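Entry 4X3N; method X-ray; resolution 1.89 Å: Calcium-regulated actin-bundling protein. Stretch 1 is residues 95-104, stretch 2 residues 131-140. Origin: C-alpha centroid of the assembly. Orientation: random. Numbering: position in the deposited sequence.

Stretch 1 95-104: DFDIALYFYE
Stretch 2 131-140: TALKRKQELR

Two helices of one chain, residues 96-104 and 132-140, pack with axes 10.2 Å apart at closest approach and N-to-C directions 113° apart, so they cross steeply. The register is set by two CA pairs, Phe96 CA to Lys136 CA at 6.8 Å and Leu100 CA to Arg135 CA at 6.9 Å. Both backbones keep helical phi/psi values near -63/-42, and their i to i+4 hydrogen bonds satisfy the amides from Ala99 and from Arg135 onward, as in Ala99 N to Asp95 O (2.8 Å) and Arg135 N to Thr131 O (2.8 Å).

The first turn of a helix has amides without such partners, and a short polar side chain can supply one. Asp95 (phi/psi -71/174, chi1 p) accepts from Ile98 N at OD1, 2.8 Å and nearly linear; Thr131 (-63/164, chi1 p) accepts from Lys134 N at OG1, 3.1 Å. These caps organise each helix start without touching the other helix.

The polar link between the stretches is the salt bridge in which Lys136 NZ donates to Asp97 OD1 at 2.6 Å. Asp97 (chi1 m) has its CA-to-CB bond directed away, yet its carboxylate comes nearer; Lys136, m then t, t, t, is extended enough to reach it. A long aliphatic chain suits this route: Lys136 CE lies 4.0 Å from Phe96 CB and 4.3 Å from Leu100 CD1, while the ammonium at its end meets the acid.

Leu139 (m, t) points toward the first helix and fills the apolar centre. Its CB sits over one face of the Phe96 ring, 4.0 Å from the centroid and 10° off the normal, a CH-pi contact. Its CD1 is 3.8 Å from both Phe96 CD1 and Ala99 CB, and its CD2 is 3.8 Å from Tyr103 CE2. Phe96 and Tyr103 both have chi1 m and point toward the second helix; Ala99, between them in sequence, presents only a methyl. Leu100 (t, t) places CD1 4.0 Å from Ala132 CB.

Arg135 (chi1 t, chi2 111°, chi3 -93°) is buried, so its charge needs partners. The face of its guanidinium is over Tyr103 CD1, with NH2 3.5 Å from that atom, and NH2 makes a long 3.9 Å salt bridge to Glu138 OE2. NH1 and NH2 also have hydrogen bonds elsewhere in the structure. Arg140 NH2, likewise satisfied elsewhere, lies at the Phe96 ring edge, 4.3 Å from CD2 of Phe96. Altogether 592 Å² is buried.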

# COMPACT_ATOMS: atom_id res chain seq x y z
N ASP A 95 7.34 1.43 4.98
CA ASP A 95 6.47 2.58 5.17
C ASP A 95 6.83 3.17 6.54
O ASP A 95 7.60 2.54 7.29
CB ASP A 95 5.00 2.22 4.95
CG ASP A 95 4.34 1.41 6.09
OD1 ASP A 95 4.71 1.44 7.30
OD2 ASP A 95 3.27 0.78 5.72
N PHE A 96 6.24 4.29 6.89
CA PHE A 96 6.63 4.95 8.13
C PHE A 96 6.23 4.18 9.43
O PHE A 96 6.94 4.25 10.48
CB PHE A 96 6.06 6.38 8.17
CG PHE A 96 6.77 7.39 7.30
CD1 PHE A 96 7.81 7.07 6.47
CD2 PHE A 96 6.30 8.69 7.29
CE1 PHE A 96 8.39 8.02 5.67
CE2 PHE A 96 6.89 9.65 6.50
CZ PHE A 96 7.95 9.32 5.69
N ASP A 97 5.15 3.41 9.39
CA ASP A 97 4.80 2.67 10.57
C ASP A 97 5.80 1.52 10.77
O ASP A 97 6.26 1.28 11.90
CB ASP A 97 3.37 2.16 10.52
CG ASP A 97 2.35 3.26 10.73
OD1 ASP A 97 2.59 4.19 11.52
OD2 ASP A 97 1.32 3.18 10.10
N ILE A 98 6.11 0.80 9.68
CA ILE A 98 7.07 -0.25 9.79
C ILE A 98 8.51 0.29 10.13
O ILE A 98 9.22 -0.33 10.91
CB ILE A 98 7.10 -1.10 8.52
CG1 ILE A 98 5.72 -1.68 8.20
CG2 ILE A 98 8.07 -2.23 8.70
CD1 ILE A 98 5.06 -2.49 9.31
N ALA A 99 8.92 1.42 9.54
CA ALA A 99 10.15 2.11 9.90
C ALA A 99 10.25 2.40 11.36
O ALA A 99 11.31 2.20 12.01
CB ALA A 99 10.33 3.40 9.11
N LEU A 100 9.16 2.90 11.91
CA LEU A 100 9.07 3.08 13.34
C LEU A 100 9.40 1.82 14.15
O LEU A 100 10.14 1.87 15.11
CB LEU A 100 7.67 3.61 13.64
CG LEU A 100 7.52 4.29 14.96
CD1 LEU A 100 6.33 5.24 14.96
CD2 LEU A 100 7.36 3.23 16.03
N TYR A 101 8.85 0.69 13.78
CA TYR A 101 9.18 -0.55 14.47
C TYR A 101 10.68 -0.88 14.26
O TYR A 101 11.34 -1.42 15.16
CB TYR A 101 8.34 -1.76 13.94
CG TYR A 101 6.83 -1.82 14.21
CD1 TYR A 101 6.29 -1.49 15.45
CD2 TYR A 101 5.96 -2.37 13.27
CE1 TYR A 101 4.91 -1.61 15.71
CE2 TYR A 101 4.59 -2.54 13.53
CZ TYR A 101 4.05 -2.15 14.76
OH TYR A 101 2.67 -2.29 15.01
N PHE A 102 11.21 -0.61 13.08
CA PHE A 102 12.64 -0.78 12.80
C PHE A 102 13.48 0.02 13.76
O PHE A 102 14.32 -0.53 14.47
CB PHE A 102 12.95 -0.45 11.33
CG PHE A 102 14.38 -0.18 11.02
CD1 PHE A 102 15.30 -1.16 11.10
CD2 PHE A 102 14.78 1.07 10.58
CE1 PHE A 102 16.62 -0.92 10.79
CE2 PHE A 102 16.11 1.35 10.30
CZ PHE A 102 17.03 0.35 10.39
N TYR A 103 13.24 1.30 13.87
CA TYR A 103 14.10 2.11 14.69
C TYR A 103 13.94 1.76 16.17
O TYR A 103 14.89 1.82 16.93
CB TYR A 103 13.76 3.58 14.50
CG TYR A 103 14.45 4.23 13.37
CD1 TYR A 103 15.74 4.73 13.51
CD2 TYR A 103 13.81 4.34 12.14
CE1 TYR A 103 16.39 5.33 12.44
CE2 TYR A 103 14.42 4.92 11.08
CZ TYR A 103 15.71 5.41 11.22
OH TYR A 103 16.27 6.01 10.13
N GLU A 104 12.71 1.42 16.56
CA GLU A 104 12.46 0.99 17.93
C GLU A 104 13.18 -0.26 18.28
O GLU A 104 13.75 -0.35 19.33
CB GLU A 104 10.99 0.88 18.23
CG GLU A 104 10.42 2.28 18.34
CD GLU A 104 8.97 2.29 18.79
OE1 GLU A 104 8.33 1.19 18.81
OE2 GLU A 104 8.49 3.42 19.05
N THR A 131 10.19 9.51 20.77
CA THR A 131 8.76 9.16 20.76
C THR A 131 8.27 8.91 19.33
O THR A 131 8.89 9.33 18.35
CB THR A 131 7.87 10.27 21.31
OG1 THR A 131 7.93 11.37 20.42
CG2 THR A 131 8.36 10.75 22.66
N ALA A 132 7.10 8.29 19.22
CA ALA A 132 6.53 7.97 17.94
C ALA A 132 6.36 9.19 17.10
O ALA A 132 6.63 9.17 15.89
CB ALA A 132 5.19 7.30 18.14
N LEU A 133 5.88 10.24 17.74
CA LEU A 133 5.62 11.50 17.12
C LEU A 133 6.91 12.10 16.55
O LEU A 133 6.94 12.56 15.40
CB LEU A 133 5.03 12.48 18.16
CG LEU A 133 4.82 13.89 17.61
CD1 LEU A 133 3.43 13.87 16.98
CD2 LEU A 133 4.97 15.05 18.62
N LYS A 134 7.95 12.19 17.39
CA LYS A 134 9.23 12.76 16.98
C LYS A 134 9.88 11.92 15.87
O LYS A 134 10.47 12.42 14.93
CB LYS A 134 10.18 12.79 18.16
CG LYS A 134 9.70 13.62 19.31
CD LYS A 134 9.87 15.08 19.03
CE LYS A 134 10.30 15.74 20.34
NZ LYS A 134 10.37 17.22 20.24
N ARG A 135 9.77 10.61 16.03
CA ARG A 135 10.27 9.70 15.02
C ARG A 135 9.67 10.04 13.65
O ARG A 135 10.40 10.24 12.73
CB ARG A 135 9.91 8.26 15.36
CG ARG A 135 10.52 7.21 14.48
CD ARG A 135 11.52 6.44 15.29
NE ARG A 135 12.83 7.00 15.14
CZ ARG A 135 13.86 6.76 15.95
NH1 ARG A 135 13.77 5.96 17.02
NH2 ARG A 135 15.01 7.34 15.65
N LYS A 136 8.36 10.09 13.51
CA LYS A 136 7.75 10.27 12.18
C LYS A 136 8.09 11.60 11.60
O LYS A 136 8.32 11.75 10.42
CB LYS A 136 6.23 10.07 12.20
CG LYS A 136 5.87 8.62 12.26
CD LYS A 136 4.50 8.41 11.73
CE LYS A 136 4.21 6.94 11.63
NZ LYS A 136 2.83 6.80 11.16
N GLN A 137 8.19 12.59 12.46
CA GLN A 137 8.65 13.91 12.08
C GLN A 137 10.11 13.91 11.59
O GLN A 137 10.45 14.61 10.62
CB GLN A 137 8.54 14.82 13.30
CG GLN A 137 8.83 16.30 13.06
CD GLN A 137 8.83 17.09 14.39
OE1 GLN A 137 8.20 16.69 15.40
NE2 GLN A 137 9.53 18.21 14.40
N GLU A 138 10.96 13.09 12.19
CA GLU A 138 12.33 12.99 11.65
C GLU A 138 12.33 12.25 10.29
O GLU A 138 13.08 12.57 9.44
CB GLU A 138 13.24 12.26 12.60
CG GLU A 138 14.70 12.24 12.19
CD GLU A 138 15.59 11.90 13.37
OE1 GLU A 138 16.13 12.85 13.96
OE2 GLU A 138 15.70 10.70 13.72
N LEU A 139 11.50 11.24 10.15
CA LEU A 139 11.46 10.50 8.86
C LEU A 139 11.12 11.45 7.74
O LEU A 139 11.75 11.47 6.71
CB LEU A 139 10.41 9.36 8.92
CG LEU A 139 10.64 8.26 9.95
CD1 LEU A 139 9.67 7.12 9.74
CD2 LEU A 139 12.05 7.73 9.94
N ARG A 140 10.08 12.22 7.98
CA ARG A 140 9.50 13.18 7.08
C ARG A 140 10.39 14.39 6.80
O ARG A 140 10.48 14.82 5.67
CB ARG A 140 8.21 13.68 7.77
CG ARG A 140 7.28 14.48 6.97
CD ARG A 140 6.05 14.71 7.83
NE ARG A 140 5.22 13.50 7.86
CZ ARG A 140 4.72 12.97 8.97
NH1 ARG A 140 4.94 13.53 10.17
NH2 ARG A 140 3.95 11.88 8.85